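Local coordinates for cellulose biosynthesis protein BcsG (Salmonella typhimurium LT2, PDB 5OLT) that is required for cellulose biosynthesis as a membrane-bound subunit of the bacterial cellulose synthase, represented here by its zinc-binding extramembrane domain of the alkaline phosphatase family, at residues V63-L69 with V262-G268; L216-H220 with R237-L241. Residue numbers count along the deposited sequence, not the author numbering.

Interaction 1 of 2, residues V63-L69 with V262-G268; sequences VINICSL and VVVPEHG. With ZN (zinc ion), chain B.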
loop_
_atom_site.group_PDB
_atom_site.type_symbol
_atom_site.label_atom_id
_atom_site.label_comp_id
_atom_site.label_asym_id
_atom_site.label_seq_id
_atom_site.Cartn_x
_atom_site.Cartn_y
_atom_site.Cartn_z
ATOM N N VAL A 63 5.120 -7.467 -3.037
ATOM C CA VAL A 63 4.542 -6.282 -2.394
ATOM C C VAL A 63 5.444 -5.903 -1.226
ATOM O O VAL A 63 5.677 -6.716 -0.312
ATOM C CB VAL A 63 3.103 -6.569 -1.905
ATOM C CG1 VAL A 63 2.527 -5.377 -1.146
ATOM C CG2 VAL A 63 2.212 -6.931 -3.065
ATOM N N ILE A 64 5.975 -4.678 -1.271
ATOM C CA ILE A 64 6.950 -4.195 -0.301
ATOM C C ILE A 64 6.213 -3.167 0.571
ATOM O O ILE A 64 5.916 -2.048 0.118
ATOM C CB ILE A 64 8.163 -3.556 -1.046
ATOM C CG1 ILE A 64 8.872 -4.630 -1.892
ATOM C CG2 ILE A 64 9.114 -2.888 -0.057
ATOM C CD1 ILE A 64 10.035 -4.100 -2.695
ATOM N N ASN A 65 5.869 -3.558 1.813
ATOM C CA ASN A 65 5.009 -2.779 2.684
ATOM C C ASN A 65 5.879 -2.179 3.787
ATOM O O ASN A 65 6.452 -2.900 4.598
ATOM C CB ASN A 65 3.926 -3.739 3.222
ATOM C CG ASN A 65 2.905 -3.067 4.094
ATOM O OD1 ASN A 65 2.363 -1.982 3.766
ATOM N ND2 ASN A 65 2.592 -3.714 5.199
ATOM N N ILE A 66 6.030 -0.858 3.752
ATOM C CA ILE A 66 7.051 -0.174 4.555
ATOM C C ILE A 66 6.424 0.600 5.693
ATOM O O ILE A 66 5.596 1.487 5.464
ATOM C CB ILE A 66 7.870 0.803 3.677
ATOM C CG1 ILE A 66 8.543 0.049 2.513
ATOM C CG2 ILE A 66 8.894 1.588 4.524
ATOM C CD1 ILE A 66 9.157 0.959 1.464
ATOM N N CYS A 67 6.830 0.276 6.920
ATOM C CA CYS A 67 6.352 1.019 8.092
ATOM C C CYS A 67 6.927 2.443 8.092
ATOM O O CYS A 67 8.100 2.632 7.775
ATOM C CB CYS A 67 6.772 0.247 9.364
ATOM S SG CYS A 67 6.236 0.985 10.947
ATOM N N SER A 68 6.103 3.424 8.494
ATOM C CA SER A 68 6.623 4.746 8.887
ATOM C C SER A 68 7.286 5.524 7.739
ATOM O O SER A 68 8.395 6.051 7.902
ATOM C CB SER A 68 7.564 4.634 10.104
ATOM O OG SER A 68 6.858 4.081 11.210
ATOM N N LEU A 69 6.562 5.650 6.619
ATOM C CA LEU A 69 7.038 6.361 5.436
ATOM C C LEU A 69 5.843 7.038 4.775
ATOM O O LEU A 69 5.032 6.365 4.127
ATOM C CB LEU A 69 7.722 5.369 4.473
ATOM C CG LEU A 69 8.196 6.020 3.153
ATOM C CD1 LEU A 69 9.223 7.092 3.427
ATOM C CD2 LEU A 69 8.788 4.911 2.271
ATOM N N VAL A 262 5.348 -3.813 -6.144
ATOM C CA VAL A 262 4.475 -2.767 -5.615
ATOM C C VAL A 262 5.075 -2.306 -4.300
ATOM O O VAL A 262 5.277 -3.136 -3.405
ATOM C CB VAL A 262 3.049 -3.278 -5.364
ATOM C CG1 VAL A 262 2.198 -2.143 -4.776
ATOM C CG2 VAL A 262 2.468 -3.816 -6.665
ATOM N N VAL A 263 5.382 -1.017 -4.192
ATOM C CA VAL A 263 5.860 -0.455 -2.944
ATOM C C VAL A 263 4.690 0.316 -2.354
ATOM O O VAL A 263 4.172 1.232 -3.013
ATOM C CB VAL A 263 7.048 0.496 -3.189
ATOM C CG1 VAL A 263 7.397 1.252 -1.893
ATOM C CG2 VAL A 263 8.217 -0.320 -3.679
ATOM N N VAL A 264 4.266 -0.007 -1.129
ATOM C CA VAL A 264 3.119 0.697 -0.524
ATOM C C VAL A 264 3.352 0.796 0.972
ATOM O O VAL A 264 3.361 -0.219 1.698
ATOM C CB VAL A 264 1.789 0.001 -0.865
ATOM C CG1 VAL A 264 1.890 -1.499 -0.631
ATOM C CG2 VAL A 264 0.568 0.631 -0.177
ATOM N N PRO A 265 3.646 1.998 1.428
ATOM C CA PRO A 265 3.868 2.174 2.880
ATOM C C PRO A 265 2.593 1.957 3.676
ATOM O O PRO A 265 1.483 2.124 3.172
ATOM C CB PRO A 265 4.320 3.620 3.009
ATOM C CG PRO A 265 4.841 3.954 1.634
ATOM C CD PRO A 265 3.939 3.232 0.677
ATOM N N GLU A 266 2.792 1.560 4.930
ATOM C CA GLU A 266 1.654 1.361 5.845
ATOM C C GLU A 266 1.022 2.673 6.275
ATOM O O GLU A 266 -0.201 2.753 6.450
ATOM C CB GLU A 266 2.164 0.755 7.152
ATOM C CG GLU A 266 2.827 -0.616 7.119
ATOM C CD GLU A 266 3.433 -0.913 8.475
ATOM O OE1 GLU A 266 3.252 -0.064 9.383
ATOM O OE2 GLU A 266 4.087 -1.953 8.632
ATOM N N HIS A 267 1.873 3.671 6.555
ATOM C CA HIS A 267 1.490 4.950 7.209
ATOM C C HIS A 267 2.798 5.674 7.441
ATOM O O HIS A 267 3.883 5.041 7.424
ATOM C CB HIS A 267 0.814 4.704 8.616
ATOM C CG HIS A 267 1.708 3.968 9.579
ATOM N ND1 HIS A 267 2.729 4.595 10.268
ATOM C CD2 HIS A 267 1.793 2.651 9.883
ATOM C CE1 HIS A 267 3.427 3.683 10.938
ATOM N NE2 HIS A 267 2.868 2.497 10.741
ATOM N N GLY A 268 2.700 6.966 7.706
ATOM C CA GLY A 268 3.884 7.752 7.982
ATOM C C GLY A 268 4.467 7.587 9.366
ATOM O O GLY A 268 3.828 7.074 10.285
HETATM ZN ZN ZN B . 3.969 0.735 10.968
HETATM O O HOH W 1 4.268 1.362 13.369
#
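Two neighbouring parallel strands of the central sheet run side by side here, their axes 4.6 Å apart, and both deliver zinc ligands at their carboxyl-terminal side. V63 lies opposite V262; its CG1 lies 4.0 Å from CG1 of V264, on the face of the sheet that helix 102-110 covers through L109. Beta-branched residues suit such a place, since they favour extended backbone and fill a dry interior. I64 then bonds on both sides of its residue: its N donates to O of V262 at 2.7 Å, and its O accepts from N of V264 at 2.9 Å. At N65 a polar side chain enters the same face as V63 and V264. The bond from I66 N to V264 O is weak at 3.4 Å, and the next in the pattern is E266 N to I66 O, 2.9 Å. I66 CD1 packs 3.8 Å from V263 CG1 on the other face. C67 binds zinc through SG at 2.3 Å, beside E266 OE1 at 1.9 Å and H267 NE2 at 2.1 Å, while E266 OE2 is held by N215. Sulfur, carboxylate oxygen and imidazole nitrogen are all good donors for zinc. S68 has positive phi, turning the chain so that L69 N can donate to H267 O at 2.9 Å, and L69 CB rests 4.1 Å from P265 CB. Water 1, at 2.5 Å, and S102 complete the coordination. Metal ligands gathered at the carboxyl ends of parallel strands are characteristic of the alkaline phosphatase fold.

Interaction 2 of 2, residues L216-H220 with R237-L241; sequences LLPLH and RAQKL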
loop_
_atom_site.group_PDB
_atom_site.type_symbol
_atom_site.label_atom_id
_atom_site.label_comp_id
_atom_site.label_asym_id
_atom_site.label_seq_id
_atom_site.Cartn_x
_atom_site.Cartn_y
_atom_site.Cartn_z
ATOM N N LEU A 216 8.458 -4.342 6.155
ATOM C CA LEU A 216 9.745 -3.735 6.511
ATOM C C LEU A 216 9.610 -2.713 7.622
ATOM O O LEU A 216 8.845 -1.765 7.491
ATOM C CB LEU A 216 10.357 -2.973 5.295
ATOM C CG LEU A 216 10.740 -3.794 4.098
ATOM C CD1 LEU A 216 9.505 -4.164 3.302
ATOM C CD2 LEU A 216 11.704 -3.005 3.222
ATOM N N LEU A 217 10.427 -2.870 8.654
ATOM C CA LEU A 217 10.398 -2.038 9.847
ATOM C C LEU A 217 11.557 -1.019 10.071
ATOM O O LEU A 217 11.561 -0.365 11.115
ATOM C CB LEU A 217 10.420 -3.038 11.055
ATOM C CG LEU A 217 9.783 -2.583 12.349
ATOM C CD1 LEU A 217 8.282 -2.369 12.145
ATOM C CD2 LEU A 217 10.035 -3.610 13.451
ATOM N N PRO A 218 12.525 -0.846 9.130
ATOM C CA PRO A 218 13.683 -0.044 9.561
ATOM C C PRO A 218 13.378 1.412 9.907
ATOM O O PRO A 218 14.129 2.012 10.682
ATOM C CB PRO A 218 14.630 -0.132 8.367
ATOM C CG PRO A 218 13.726 -0.297 7.198
ATOM C CD PRO A 218 12.648 -1.236 7.709
ATOM N N LEU A 219 12.305 1.976 9.341
ATOM C CA LEU A 219 12.012 3.393 9.565
ATOM C C LEU A 219 11.191 3.612 10.829
ATOM O O LEU A 219 10.906 4.746 11.175
ATOM C CB LEU A 219 11.299 3.990 8.347
ATOM C CG LEU A 219 12.063 3.782 7.041
ATOM C CD1 LEU A 219 11.291 4.504 5.930
ATOM C CD2 LEU A 219 13.528 4.229 7.093
ATOM N N HIS A 220 10.813 2.534 11.541
ATOM C CA HIS A 220 10.053 2.724 12.780
ATOM C C HIS A 220 10.860 3.489 13.824
ATOM O O HIS A 220 12.061 3.314 13.947
ATOM C CB HIS A 220 9.644 1.372 13.346
ATOM C CG HIS A 220 8.601 1.454 14.442
ATOM N ND1 HIS A 220 8.858 1.962 15.712
ATOM C CD2 HIS A 220 7.306 1.085 14.448
ATOM C CE1 HIS A 220 7.771 1.857 16.454
ATOM N NE2 HIS A 220 6.816 1.319 15.713
ATOM N N ARG A 237 18.454 6.284 7.900
ATOM C CA ARG A 237 17.781 5.008 7.670
ATOM C C ARG A 237 17.018 4.989 6.363
ATOM O O ARG A 237 16.966 3.957 5.672
ATOM C CB ARG A 237 16.891 4.659 8.853
ATOM C CG ARG A 237 17.712 4.289 10.096
ATOM C CD ARG A 237 16.774 3.999 11.239
ATOM N NE ARG A 237 16.242 5.245 11.777
ATOM C CZ ARG A 237 15.033 5.391 12.315
ATOM N NH1 ARG A 237 14.130 4.404 12.224
ATOM N NH2 ARG A 237 14.686 6.559 12.848
ATOM N N ALA A 238 16.379 6.115 6.040
ATOM C CA ALA A 238 15.575 6.170 4.798
ATOM C C ALA A 238 16.492 6.155 3.584
ATOM O O ALA A 238 16.225 5.416 2.634
ATOM C CB ALA A 238 14.666 7.387 4.813
ATOM N N GLN A 239 17.599 6.927 3.609
ATOM C CA GLN A 239 18.572 6.842 2.531
ATOM C C GLN A 239 19.091 5.410 2.358
ATOM O O GLN A 239 19.213 4.933 1.217
ATOM C CB GLN A 239 19.727 7.807 2.838
ATOM C CG GLN A 239 20.850 7.742 1.805
ATOM C CD GLN A 239 20.528 8.426 0.484
ATOM O OE1 GLN A 239 19.771 9.431 0.443
ATOM N NE2 GLN A 239 21.138 7.928 -0.607
ATOM N N LYS A 240 19.430 4.741 3.469
ATOM C CA LYS A 240 19.932 3.376 3.409
ATOM C C LYS A 240 18.906 2.459 2.770
ATOM O O LYS A 240 19.234 1.666 1.887
ATOM C CB LYS A 240 20.272 2.897 4.828
ATOM C CG LYS A 240 20.684 1.429 4.940
ATOM C CD LYS A 240 21.120 1.151 6.369
ATOM C CE LYS A 240 21.550 -0.290 6.616
ATOM N NZ LYS A 240 22.983 -0.508 6.395
ATOM N N LEU A 241 17.644 2.578 3.200
ATOM C CA LEU A 241 16.581 1.751 2.626
ATOM C C LEU A 241 16.409 2.023 1.131
ATOM O O LEU A 241 16.306 1.087 0.334
ATOM C CB LEU A 241 15.252 2.022 3.352
ATOM C CG LEU A 241 14.031 1.300 2.746
ATOM C CD1 LEU A 241 14.192 -0.229 2.730
ATOM C CD2 LEU A 241 12.774 1.712 3.491
HETATM O O HOH W 2 11.735 6.878 13.124
#
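This is a piece of an alpha/beta fold: the loop leaving the carboxyl end of strand 210-216 packs against helix 234-255, which lies over the central sheet. The loop makes a type I beta turn from L217 to H220, closed by H220 N to L217 O at 3.0 Å, and P218 suits its second position because the ring fixes phi near the value needed there. H220 turns away from the helix to stack on F183. R237, in the first turn of the helix, reaches this turn with its long side chain. L219 CD2 rests 3.8 Å from R237 CB, at the root of the side chain, while the guanidinium reaches the polar backbone of the loop; a long side chain with several donors suits this place. R237 NH1 donates to two carbonyls near the guanidinium plane, P218 O at 2.8 Å and H220 O at 2.9 Å, while water 2 joins R237 NH2 to L219 O, 3.0 Å from each. A238 is small enough to let L219 settle close to the helix, with CD2 of L219 3.6 Å from A238 N and 4.1 Å from A238 CB. One turn on from R237, L241 points back toward the loop, in a leucine cluster that I66 of strand 60-66 adjoins, and fills the space between three residues: its CD1 touches L216 CD2 at 3.8 Å, and its CD2 lies 4.0 Å from L219 CD1 and 4.3 Å from P218 CG.

From the N terminus, strand 60-66 comes first and leads into the zinc ligand C67. Its partner in interaction 1, strand 259-265, arrives 193 residues later, so this contact closes a long loop. Interaction 2 is nested inside that loop and closes a much shorter one, with 16 residues between its segments, between the end of strand 210-216 and helix 234-255; strand 259-265 follows that helix directly. The two contacts meet along strand 60-66, which lies between strands 210-216 and 259-265: L216 N is 2.9 Å from N65 O, and L216 O 2.9 Å from C67 N, probable hydrogen bonds. Together they tie three parallel strands and a covering helix at the carboxyl-end side of the sheet, where the zinc is bound.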